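Local coordinates for increased recombination centers protein 6 (Saccharomyces cerevisiae, PDB 3UC9) that acts as a clathrin coat accessory factor related to small G proteins and is involved in gross chromosomal rearrangements and telomere healing, at residues Asn39-Lys42 with Thr43-Leu46; Glu95-Pro98 with Leu99-Val102. One frame throughout, in Å; residues are numbered along the deposited sequence.

Contact 1 (Asn39-Lys42 with Thr43-Leu46); sequences NFLK and TQFL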
loop_
_atom_site.group_PDB
_atom_site.type_symbol
_atom_site.label_atom_id
_atom_site.label_comp_id
_atom_site.label_asym_id
_atom_site.label_seq_id
_atom_site.Cartn_x
_atom_site.Cartn_y
_atom_site.Cartn_z
ATOM N N ASN A 39 12.410 -8.160 2.442
ATOM C CA ASN A 39 11.538 -9.165 1.832
ATOM C C ASN A 39 10.896 -10.069 2.868
ATOM O O ASN A 39 9.709 -10.390 2.751
ATOM C CB ASN A 39 12.278 -10.017 0.784
ATOM C CG ASN A 39 12.563 -9.247 -0.499
ATOM O OD1 ASN A 39 11.910 -8.240 -0.779
ATOM N ND2 ASN A 39 13.530 -9.716 -1.283
ATOM N N PHE A 40 11.658 -10.483 3.879
ATOM C CA PHE A 40 11.109 -11.400 4.870
ATOM C C PHE A 40 10.028 -10.742 5.709
ATOM O O PHE A 40 8.970 -11.346 5.945
ATOM C CB PHE A 40 12.177 -11.999 5.793
ATOM C CG PHE A 40 11.611 -12.960 6.807
ATOM C CD1 PHE A 40 11.075 -14.179 6.405
ATOM C CD2 PHE A 40 11.568 -12.629 8.150
ATOM C CE1 PHE A 40 10.532 -15.049 7.319
ATOM C CE2 PHE A 40 11.018 -13.500 9.074
ATOM C CZ PHE A 40 10.510 -14.711 8.666
ATOM N N LEU A 41 10.305 -9.527 6.174
ATOM C CA LEU A 41 9.316 -8.733 6.903
ATOM C C LEU A 41 8.041 -8.547 6.073
ATOM O O LEU A 41 6.936 -8.639 6.603
ATOM C CB LEU A 41 9.894 -7.383 7.343
ATOM C CG LEU A 41 10.774 -7.380 8.596
ATOM C CD1 LEU A 41 11.223 -5.968 8.910
ATOM C CD2 LEU A 41 10.038 -7.972 9.799
ATOM N N LYS A 42 8.198 -8.330 4.770
ATOM C CA LYS A 42 7.056 -8.273 3.853
ATOM C C LYS A 42 6.241 -9.576 3.877
ATOM O O LYS A 42 5.012 -9.531 3.918
ATOM C CB LYS A 42 7.532 -7.923 2.443
ATOM C CG LYS A 42 6.458 -7.948 1.370
ATOM C CD LYS A 42 7.057 -7.711 -0.004
ATOM C CE LYS A 42 7.821 -8.941 -0.493
ATOM N NZ LYS A 42 8.712 -8.576 -1.623
ATOM N N THR A 43 6.908 -10.731 3.895
ATOM C CA THR A 43 6.193 -12.021 3.962
ATOM C C THR A 43 5.396 -12.140 5.273
ATOM O O THR A 43 4.245 -12.613 5.274
ATOM C CB THR A 43 7.141 -13.255 3.766
ATOM O OG1 THR A 43 7.985 -13.425 4.908
ATOM C CG2 THR A 43 7.997 -13.093 2.525
ATOM N N GLN A 44 5.989 -11.692 6.378
ATOM C CA GLN A 44 5.281 -11.642 7.664
ATOM C C GLN A 44 4.082 -10.671 7.620
ATOM O O GLN A 44 3.006 -10.971 8.142
ATOM C CB GLN A 44 6.232 -11.226 8.798
ATOM C CG GLN A 44 7.342 -12.214 9.124
ATOM C CD GLN A 44 8.020 -11.891 10.458
ATOM O OE1 GLN A 44 8.032 -12.711 11.376
ATOM N NE2 GLN A 44 8.561 -10.681 10.575
ATOM N N PHE A 45 4.274 -9.515 6.992
ATOM C CA PHE A 45 3.189 -8.535 6.794
ATOM C C PHE A 45 2.026 -9.159 6.031
ATOM O O PHE A 45 0.866 -8.958 6.390
ATOM C CB PHE A 45 3.731 -7.315 6.043
ATOM C CG PHE A 45 2.696 -6.264 5.721
ATOM C CD1 PHE A 45 2.499 -5.179 6.572
ATOM C CD2 PHE A 45 1.946 -6.344 4.569
ATOM C CE1 PHE A 45 1.562 -4.202 6.275
ATOM C CE2 PHE A 45 0.994 -5.354 4.263
ATOM C CZ PHE A 45 0.806 -4.296 5.124
ATOM N N LEU A 46 2.330 -9.926 4.989
ATOM C CA LEU A 46 1.279 -10.559 4.181
ATOM C C LEU A 46 0.488 -11.570 5.011
ATOM O O LEU A 46 -0.733 -11.654 4.904
ATOM C CB LEU A 46 1.863 -11.249 2.957
ATOM C CG LEU A 46 2.460 -10.344 1.877
ATOM C CD1 LEU A 46 3.279 -11.155 0.895
ATOM C CD2 LEU A 46 1.390 -9.538 1.153
#

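Contact 2 (Glu95-Pro98 with Leu99-Val102); sequences ECEP and LRNV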
loop_
_atom_site.group_PDB
_atom_site.type_symbol
_atom_site.label_atom_id
_atom_site.label_comp_id
_atom_site.label_asym_id
_atom_site.label_seq_id
_atom_site.Cartn_x
_atom_site.Cartn_y
_atom_site.Cartn_z
ATOM N N GLU A 95 4.087 1.953 -20.889
ATOM C CA GLU A 95 3.798 0.523 -21.032
ATOM C C GLU A 95 3.125 -0.065 -19.792
ATOM O O GLU A 95 2.375 -1.036 -19.900
ATOM C CB GLU A 95 5.072 -0.271 -21.346
ATOM C CG GLU A 95 5.665 -0.008 -22.733
ATOM C CD GLU A 95 6.434 1.306 -22.838
ATOM O OE1 GLU A 95 6.846 1.855 -21.792
ATOM O OE2 GLU A 95 6.630 1.789 -23.977
ATOM N N CYS A 96 3.396 0.522 -18.624
ATOM C CA CYS A 96 2.795 0.069 -17.367
ATOM C C CYS A 96 1.500 0.806 -16.999
ATOM O O CYS A 96 0.961 0.573 -15.922
ATOM C CB CYS A 96 3.796 0.200 -16.216
ATOM S SG CYS A 96 5.061 -1.101 -16.203
ATOM N N GLU A 97 1.005 1.678 -17.879
ATOM C CA GLU A 97 -0.231 2.433 -17.608
ATOM C C GLU A 97 -1.440 1.522 -17.344
ATOM O O GLU A 97 -2.167 1.726 -16.369
ATOM C CB GLU A 97 -0.522 3.437 -18.733
ATOM C CG GLU A 97 -1.600 4.457 -18.396
ATOM C CD GLU A 97 -1.567 5.684 -19.303
ATOM O OE1 GLU A 97 -0.583 5.864 -20.061
ATOM O OE2 GLU A 97 -2.529 6.475 -19.253
ATOM N N PRO A 98 -1.651 0.500 -18.186
ATOM C CA PRO A 98 -2.741 -0.434 -17.883
ATOM C C PRO A 98 -2.649 -1.046 -16.490
ATOM O O PRO A 98 -3.651 -1.087 -15.776
ATOM C CB PRO A 98 -2.601 -1.500 -18.970
ATOM C CG PRO A 98 -1.977 -0.771 -20.103
ATOM C CD PRO A 98 -1.017 0.194 -19.480
ATOM N N LEU A 99 -1.454 -1.482 -16.094
ATOM C CA LEU A 99 -1.235 -2.023 -14.752
ATOM C C LEU A 99 -1.555 -0.993 -13.657
ATOM O O LEU A 99 -2.242 -1.303 -12.678
ATOM C CB LEU A 99 0.209 -2.523 -14.614
ATOM C CG LEU A 99 0.687 -3.017 -13.246
ATOM C CD1 LEU A 99 -0.148 -4.190 -12.785
ATOM C CD2 LEU A 99 2.160 -3.400 -13.332
ATOM N N ARG A 100 -1.061 0.232 -13.818
ATOM C CA ARG A 100 -1.337 1.286 -12.828
ATOM C C ARG A 100 -2.837 1.479 -12.660
ATOM O O ARG A 100 -3.340 1.627 -11.544
ATOM C CB ARG A 100 -0.667 2.601 -13.229
ATOM C CG ARG A 100 0.852 2.544 -13.150
ATOM C CD ARG A 100 1.491 3.945 -13.063
ATOM N NE ARG A 100 1.099 4.816 -14.170
ATOM C CZ ARG A 100 1.603 4.780 -15.406
ATOM N NH1 ARG A 100 2.527 3.887 -15.754
ATOM N NH2 ARG A 100 1.154 5.639 -16.314
ATOM N N ASN A 101 -3.565 1.409 -13.767
ATOM C CA ASN A 101 -4.998 1.698 -13.723
ATOM C C ASN A 101 -5.860 0.626 -13.028
ATOM O O ASN A 101 -7.003 0.905 -12.644
ATOM C CB ASN A 101 -5.517 2.054 -15.123
ATOM C CG ASN A 101 -5.072 3.451 -15.581
ATOM O OD1 ASN A 101 -4.882 3.696 -16.782
ATOM N ND2 ASN A 101 -4.896 4.364 -14.634
ATOM N N VAL A 102 -5.318 -0.575 -12.828
ATOM C CA VAL A 102 -6.057 -1.616 -12.099
ATOM C C VAL A 102 -5.641 -1.746 -10.631
ATOM O O VAL A 102 -6.195 -2.570 -9.903
ATOM C CB VAL A 102 -6.005 -2.986 -12.793
ATOM C CG1 VAL A 102 -6.695 -2.908 -14.151
ATOM C CG2 VAL A 102 -4.574 -3.508 -12.917
HETATM O O HOH W 1 0.626 -2.446 -18.043
#

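Contact 1 (Asn39-Lys42 with Thr43-Leu46)
The first two turns of helix 39-50, which follows strand 29-35 in the Rossmann-like core, bring Phe-40 against Thr-43 and Gln-44. Phe-40 O takes two donors. Gln-44 N approaches it in the carbonyl plane at 3.0 Å, while Thr-43 OG1 donates to a lone pair of Phe-40 O across a short 2.5 Å. The threonine hydroxyl reaches back because OG1 stands between its own N and carbonyl carbon (chi1 71°), and it also lies 3.5 Å from Phe-40 CD1. Gln-44 stretches along the helix surface, its CG 4.3 Å from the centroid of the Phe-40 ring in a CH-pi contact over one face. Beyond CG, the amide is turned 28° from the ring plane and its NE2 meets Leu-41 CD2 at 3.2 Å. Backbone bonds from Thr-43 N to Asn-39 O, Phe-45 N to Leu-41 O and Leu-46 N to Lys-42 O continue the i to i+4 bonding of the alpha-helix. On the inner side, Lys-42 bends at chi3 (74°), bringing NZ within a weak 3.3 Å bond of Asn-39 OD1, which is also bonded to Ser-80 OG. Through further bonds from NZ to Ser-34 OG and Asp-79 O, Lys-42 ties the helix to the sheet in a beta-alpha unit of the Rossmann-like fold, strand 29-35 leading into helix 39-50.

Contact 2 (Glu95-Pro98 with Leu99-Val102)
Arg-100 folds back over the first residue of helix 97-101 and the 3-10 turn before it, where it meets Glu-97 and Cys-96. Its chain bends at chi3 (-56°), which lays one face of the guanidinium over Glu-97 CA, 3.4 Å above the plane and offset toward the rim. Arg-100 NH2 lies 3.6 Å from Glu-97 CG, and Cys-96 CB lies beside NH1. The opposite charges are near enough for a weak, probably longer-range attraction: Glu-97 OE1 stays 4.1 Å from Arg-100 NH2, beyond a salt bridge, with the carboxylate and guanidinium planes 31° apart. On its other flank Glu-97 runs side by side with Asn-101, whose OD1 is 3.7 Å from Glu-97 CG. Leu-99 CB rests against Cys-96 O at 3.4 Å.

The hydrogen bonds are those of a single short helix. Arg-100 N donates to Cys-96 O at 2.9 Å and Asn-101 N to Glu-97 O at 3.0 Å. At the C-terminal end the i to i+4 pattern gives way: Pro-98 O takes weak bonds from Asn-101 N and Val-102 N, while Val-102 N also donates to Leu-99 O, three residues back. Near the start, a water accepts from Leu-99 N and donates to Glu-95 O at 2.9 Å, bridging the 3-10 turn to the helix.

Arginine's polar end belongs largely to its surroundings. NH1 binds Phe-91 O, at the end of helix 84-91, and Thr-93 O, while NE binds Ala-127 O, the last residue of helix 121-127. Asn-101 O receives Gln-24 and Gln-27 side-chain amides, and Val-102 pairs through its backbone with Lys-29 of strand 29-35, just before strand 103-110 begins.

Both contacts are local turns of helix, so neither closes a long loop; they follow one another in series without nesting or crossing. From the N terminus, strand 29-35 leads into contact 1 at the start of helix 39-50. The chain then adds strands 59-66 and 71-81 and helix 84-91 before reaching contact 2, which delivers it into strand 103-110. The centres lie 25 Å apart and the nearest atoms about 14 Å, without touching. Strand 29-35 connects them indirectly: Val-32 and Ser-34, in its middle and near its C-terminal end, meet contact 1, whereas Lys-29, its first residue, pairs with Val-102. Strands 29-35 and 103-110 are parallel neighbours in the central sheet.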